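Local coordinates for protein ABC transporter (PDB 4G68) that probably binds xylan-derived oligosaccharides outside the cell, as the solute-binding component of an ABC transporter, and delivers them to the membrane permease, at residues Glu78-Lys83 against Glu197-Pro202; Pro202-Tyr207 against Ala391-Leu396. One frame throughout, in Å; residues are numbered along the deposited sequence.

In the fold
Helix 201-215 takes part in both contacts. Contact 1 sets its start against helix 79-91, which belongs to the lobe built round strands 40-45, 71-76 and 98-102; contact 2 sets the next turn against the short helix 392-395. The two centres lie about 11 Å apart and share Pro202. They also touch directly, where Trp201 CB of contact 1 lies 3.0 Å from Asp393 OD2 of contact 2. In a two-lobed solute-binding protein such a junction probably lies near the cleft between the lobes.

Contact 1 of 2, residues Glu78-Lys83 against Glu197-Pro202; sequences ENDAYK and EKDEWP
Trp201 meets Asp80, Asn79 and Lys83 with successive atoms of its indole. Its CG stands between the backbone N and the carbonyl carbon (chi1 74°), while CB packs near Asp393 of the neighbouring contact. The indole lies against the start of helix 79-91. Next along the ring, CD1 lies 3.0 Å from Asp80 OD1. The pyrrole nitrogen follows: Trp201 NE1 donates to Asp80 OD2 over 2.8 Å, with an N-H...O angle of 158°, into the syn lone pair and almost exactly in the indole plane. Further round, Trp201 CZ2 is met by Asn79 ND2 at 3.3 Å, the amide and the indole approaching tip to tip with their planes steeply inclined. Lys83 comes in obliquely, its NZ 4.0 Å from the centroid of the five-membered ring of Trp201 in an off-centre cation-pi contact; Pro202 CD lies on the other side of the ring plane. Trp102 of strand 98-102 is a second cation-pi partner for the same ammonium group. All this joins two lobes of the solute-binding fold: one supplies the opening turn of helix 79-91, the other the start of helix 201-215, and a bridge of this kind is consistent with lobes drawn together. The Asp80 carboxylate is shared, since Lys83 NZ forms a salt bridge to Asp80 OD1 at 3.1 Å from above the carboxylate plane. Against it stacks the carboxylate of Asp199, the planes 28° apart and Asp80 OD2 only 3.6 Å from Asp199 OD2; Lys83 and the helix start probably offset part of this like-charge repulsion. Behind them, Glu78 caps that start, its OE2 accepting from Asp80 N at 2.8 Å and its OE1 from Ala81 N.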
# COMPACT_ATOMS: atom_id res chain seq x y z
N GLU C 78 5.20 14.19 2.46
CA GLU C 78 5.65 12.80 2.56
C GLU C 78 4.58 11.94 3.24
O GLU C 78 3.98 12.34 4.26
CB GLU C 78 7.03 12.68 3.26
CG GLU C 78 7.56 11.24 3.40
CD GLU C 78 6.93 10.47 4.55
OE1 GLU C 78 6.60 11.09 5.58
OE2 GLU C 78 6.71 9.22 4.42
N ASN C 79 4.33 10.78 2.64
CA ASN C 79 3.42 9.75 3.14
C ASN C 79 3.13 9.70 4.68
O ASN C 79 1.96 9.84 5.13
CB ASN C 79 4.00 8.38 2.65
CG ASN C 79 3.21 7.23 3.13
OD1 ASN C 79 1.98 7.31 3.22
ND2 ASN C 79 3.89 6.13 3.47
N ASP C 80 4.15 9.49 5.50
CA ASP C 80 3.90 9.30 6.92
C ASP C 80 3.55 10.60 7.63
O ASP C 80 2.69 10.63 8.54
CB ASP C 80 5.05 8.54 7.59
CG ASP C 80 4.97 7.06 7.31
OD1 ASP C 80 4.07 6.38 7.87
OD2 ASP C 80 5.78 6.56 6.50
N ALA C 81 4.18 11.68 7.18
CA ALA C 81 3.87 13.04 7.65
C ALA C 81 2.48 13.49 7.16
O ALA C 81 1.80 14.31 7.82
CB ALA C 81 4.96 14.01 7.18
N TYR C 82 2.05 12.95 6.02
CA TYR C 82 0.77 13.34 5.43
C TYR C 82 -0.38 12.76 6.29
O TYR C 82 -1.42 13.40 6.53
CB TYR C 82 0.71 12.80 3.99
CG TYR C 82 -0.61 13.10 3.32
CD1 TYR C 82 -0.83 14.33 2.68
CD2 TYR C 82 -1.64 12.15 3.30
CE1 TYR C 82 -2.02 14.60 2.07
CE2 TYR C 82 -2.87 12.42 2.71
CZ TYR C 82 -3.06 13.64 2.10
OH TYR C 82 -4.26 13.91 1.50
N LYS C 83 -0.21 11.53 6.76
CA LYS C 83 -1.15 10.94 7.70
C LYS C 83 -1.47 11.89 8.86
O LYS C 83 -2.65 12.19 9.17
CB LYS C 83 -0.55 9.64 8.25
CG LYS C 83 -0.47 8.59 7.14
CD LYS C 83 -0.03 7.26 7.71
CE LYS C 83 0.09 6.28 6.56
NZ LYS C 83 1.36 5.54 6.71
N GLU C 197 12.18 -0.05 8.69
CA GLU C 197 11.10 -0.29 9.67
C GLU C 197 10.73 0.90 10.61
O GLU C 197 9.81 0.81 11.43
CB GLU C 197 11.36 -1.61 10.44
CG GLU C 197 10.60 -1.85 11.74
CD GLU C 197 9.10 -2.14 11.53
OE1 GLU C 197 8.69 -2.13 10.33
OE2 GLU C 197 8.35 -2.38 12.54
N LYS C 198 11.40 2.03 10.43
CA LYS C 198 11.24 3.24 11.30
C LYS C 198 9.80 3.79 11.46
O LYS C 198 9.41 4.32 12.54
CB LYS C 198 12.08 4.36 10.74
CG LYS C 198 12.37 5.46 11.75
CD LYS C 198 13.18 6.57 11.09
CE LYS C 198 12.85 7.92 11.70
NZ LYS C 198 13.55 8.22 12.98
N ASP C 199 9.06 3.75 10.36
CA ASP C 199 7.71 4.22 10.32
C ASP C 199 6.75 3.06 10.52
O ASP C 199 5.57 3.24 10.42
CB ASP C 199 7.46 5.04 9.02
CG ASP C 199 8.35 6.31 8.94
OD1 ASP C 199 8.33 7.09 9.92
OD2 ASP C 199 9.05 6.56 7.92
N GLU C 200 7.28 1.86 10.83
CA GLU C 200 6.50 0.63 11.23
C GLU C 200 5.56 -0.03 10.22
O GLU C 200 5.40 -1.27 10.22
CB GLU C 200 5.77 0.84 12.57
CG GLU C 200 6.67 1.58 13.55
CD GLU C 200 6.08 1.68 14.93
OE1 GLU C 200 4.84 1.54 15.06
OE2 GLU C 200 6.87 1.87 15.90
N TRP C 201 4.90 0.79 9.40
CA TRP C 201 4.04 0.22 8.41
C TRP C 201 4.74 -0.71 7.41
O TRP C 201 4.21 -1.73 7.12
CB TRP C 201 3.07 1.25 7.77
CG TRP C 201 3.74 2.17 6.84
CD1 TRP C 201 4.20 3.47 7.09
CD2 TRP C 201 4.13 1.87 5.48
NE1 TRP C 201 4.81 3.98 5.99
CE2 TRP C 201 4.80 3.07 4.97
CE3 TRP C 201 3.93 0.78 4.61
CZ2 TRP C 201 5.31 3.13 3.68
CZ3 TRP C 201 4.44 0.86 3.34
CH2 TRP C 201 5.11 2.02 2.87
N PRO C 202 5.94 -0.40 6.93
CA PRO C 202 6.48 -1.35 5.93
C PRO C 202 6.69 -2.79 6.47
O PRO C 202 6.36 -3.73 5.77
CB PRO C 202 7.79 -0.70 5.50
CG PRO C 202 7.66 0.73 5.86
CD PRO C 202 6.87 0.73 7.14

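Contact 2 of 2, residues Pro202-Tyr207 against Ala391-Leu396; sequences PGMWYY and AWDIYL
Tyr207 turns an edge to the face of Trp392 in a T-shaped pair: the planes stand at 85° and the Tyr207 ring centroid is 5.9 Å from that of the Trp392 six-membered ring. The nearest atoms are Tyr207 CE2 and Trp392 CH2, 4.1 Å apart. His404 of helix 398-412 also stacks on Trp392, and Tyr207 sends its hydroxyl away to the carbonyl O of Phe235. The third flat group, Trp205, has a water at its edge, in the ring plane. That water accepts from Trp205 NE1 at 3.1 Å and donates to Asp393 OD1 at 2.7 Å, so the buried indole N-H is satisfied through a relay to the opposing helix. Ala391 CB approaches the same indole obliquely, 3.5 Å from Trp205 NE1. Met204 packs against the start of helix 392-395. Its CG is anti to the backbone N (chi1 -157°); the chain then bends at chi2 and chi3, and Met204 CE ends 3.7 Å from Trp392 N and 4.0 Å from Ala391 CB. Met204 SD lies 3.7 Å from Asp393 CB, and both SD and CE approach the Asp393 carboxylate. An alanine here would probably leave a gap beside Ala391 and Asp393, with the Asp393 carboxylate freer to turn. Asp208 OD2 accepts from Trp392 N in the first turn of helix 392-395, just after the N-cap residue Ala391. Such aromatic and methionine packing joins helix 201-215 to a chain segment that leads into helix 398-412, part of the helical C-terminal region of this two-lobed bacterial solute-binding protein.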
# COMPACT_ATOMS: atom_id res chain seq x y z
N PRO C 202 5.94 -0.40 6.93
CA PRO C 202 6.48 -1.35 5.93
C PRO C 202 6.69 -2.79 6.47
O PRO C 202 6.36 -3.73 5.77
CB PRO C 202 7.79 -0.70 5.50
CG PRO C 202 7.66 0.73 5.86
CD PRO C 202 6.87 0.73 7.14
N GLY C 203 7.21 -2.95 7.70
CA GLY C 203 7.41 -4.30 8.26
C GLY C 203 6.13 -5.00 8.63
O GLY C 203 6.07 -6.28 8.73
N MET C 204 5.11 -4.16 8.90
CA MET C 204 3.79 -4.61 9.24
C MET C 204 3.24 -5.44 8.04
O MET C 204 2.77 -6.49 8.25
CB MET C 204 2.95 -3.34 9.52
CG MET C 204 1.73 -3.54 10.38
SD MET C 204 0.28 -2.59 9.78
CE MET C 204 0.26 -3.18 8.06
N TRP C 205 3.28 -4.90 6.82
CA TRP C 205 3.11 -5.76 5.56
C TRP C 205 3.59 -7.23 5.59
O TRP C 205 2.86 -8.19 5.13
CB TRP C 205 3.71 -5.02 4.35
CG TRP C 205 2.75 -3.98 3.87
CD1 TRP C 205 2.27 -2.87 4.58
CD2 TRP C 205 2.03 -3.95 2.60
NE1 TRP C 205 1.29 -2.21 3.86
CE2 TRP C 205 1.10 -2.81 2.67
CE3 TRP C 205 2.00 -4.77 1.48
CZ2 TRP C 205 0.28 -2.47 1.60
CZ3 TRP C 205 1.19 -4.44 0.42
CH2 TRP C 205 0.32 -3.33 0.48
N TYR C 206 4.82 -7.44 6.08
CA TYR C 206 5.40 -8.76 6.21
C TYR C 206 4.53 -9.56 7.14
O TYR C 206 4.12 -10.68 6.76
CB TYR C 206 6.84 -8.67 6.77
CG TYR C 206 7.91 -8.16 5.86
CD1 TYR C 206 9.05 -8.94 5.65
CD2 TYR C 206 7.87 -6.88 5.29
CE1 TYR C 206 10.06 -8.49 4.83
CE2 TYR C 206 8.91 -6.41 4.49
CZ TYR C 206 10.01 -7.23 4.29
OH TYR C 206 11.07 -6.85 3.46
N TYR C 207 4.21 -9.00 8.32
CA TYR C 207 3.44 -9.78 9.32
C TYR C 207 2.03 -10.06 8.83
O TYR C 207 1.56 -11.19 8.86
CB TYR C 207 3.33 -9.05 10.71
CG TYR C 207 2.43 -9.84 11.58
CD1 TYR C 207 2.92 -10.89 12.35
CD2 TYR C 207 1.05 -9.64 11.53
CE1 TYR C 207 2.04 -11.69 13.10
CE2 TYR C 207 0.17 -10.44 12.23
CZ TYR C 207 0.67 -11.45 13.04
OH TYR C 207 -0.24 -12.20 13.77
N ALA C 391 -4.05 -3.82 4.03
CA ALA C 391 -3.08 -3.82 5.14
C ALA C 391 -3.79 -3.39 6.40
O ALA C 391 -4.73 -2.54 6.37
CB ALA C 391 -1.99 -2.85 4.83
N TRP C 392 -3.36 -3.95 7.54
CA TRP C 392 -4.18 -3.78 8.79
C TRP C 392 -4.23 -2.36 9.33
O TRP C 392 -5.19 -1.94 10.01
CB TRP C 392 -3.66 -4.76 9.84
CG TRP C 392 -3.85 -6.24 9.49
CD1 TRP C 392 -4.01 -6.84 8.23
CD2 TRP C 392 -3.79 -7.35 10.44
NE1 TRP C 392 -4.13 -8.21 8.34
CE2 TRP C 392 -3.98 -8.58 9.65
CE3 TRP C 392 -3.64 -7.44 11.83
CZ2 TRP C 392 -4.02 -9.84 10.26
CZ3 TRP C 392 -3.63 -8.69 12.41
CH2 TRP C 392 -3.81 -9.87 11.63
N ASP C 393 -3.19 -1.57 9.06
CA ASP C 393 -3.16 -0.18 9.44
C ASP C 393 -4.10 0.72 8.61
O ASP C 393 -4.46 1.82 9.08
CB ASP C 393 -1.74 0.44 9.52
CG ASP C 393 -1.03 0.60 8.12
OD1 ASP C 393 -1.53 0.01 7.13
OD2 ASP C 393 0.10 1.27 8.04
N ILE C 394 -4.44 0.28 7.38
CA ILE C 394 -5.51 0.91 6.57
C ILE C 394 -6.87 0.34 6.93
O ILE C 394 -7.88 1.01 6.65
CB ILE C 394 -5.39 0.59 5.07
CG1 ILE C 394 -4.18 1.28 4.45
CG2 ILE C 394 -6.68 0.95 4.29
CD1 ILE C 394 -3.98 0.87 3.00
N TYR C 395 -6.93 -0.92 7.41
CA TYR C 395 -8.24 -1.60 7.69
C TYR C 395 -8.73 -1.20 9.12
O TYR C 395 -9.89 -0.85 9.32
CB TYR C 395 -8.17 -3.14 7.51
CG TYR C 395 -9.52 -3.90 7.50
CD1 TYR C 395 -10.11 -4.27 6.28
CD2 TYR C 395 -10.19 -4.22 8.69
CE1 TYR C 395 -11.34 -4.94 6.23
CE2 TYR C 395 -11.43 -4.88 8.67
CZ TYR C 395 -11.98 -5.27 7.44
OH TYR C 395 -13.20 -5.95 7.40
N LEU C 396 -7.84 -1.28 10.10
CA LEU C 396 -8.10 -0.76 11.42
C LEU C 396 -7.91 0.73 11.34
O LEU C 396 -7.36 1.23 10.36
CB LEU C 396 -7.09 -1.37 12.40
CG LEU C 396 -7.08 -2.90 12.44
CD1 LEU C 396 -5.87 -3.44 13.19
CD2 LEU C 396 -8.37 -3.46 13.08
O HOH W 1 -0.31 0.35 4.75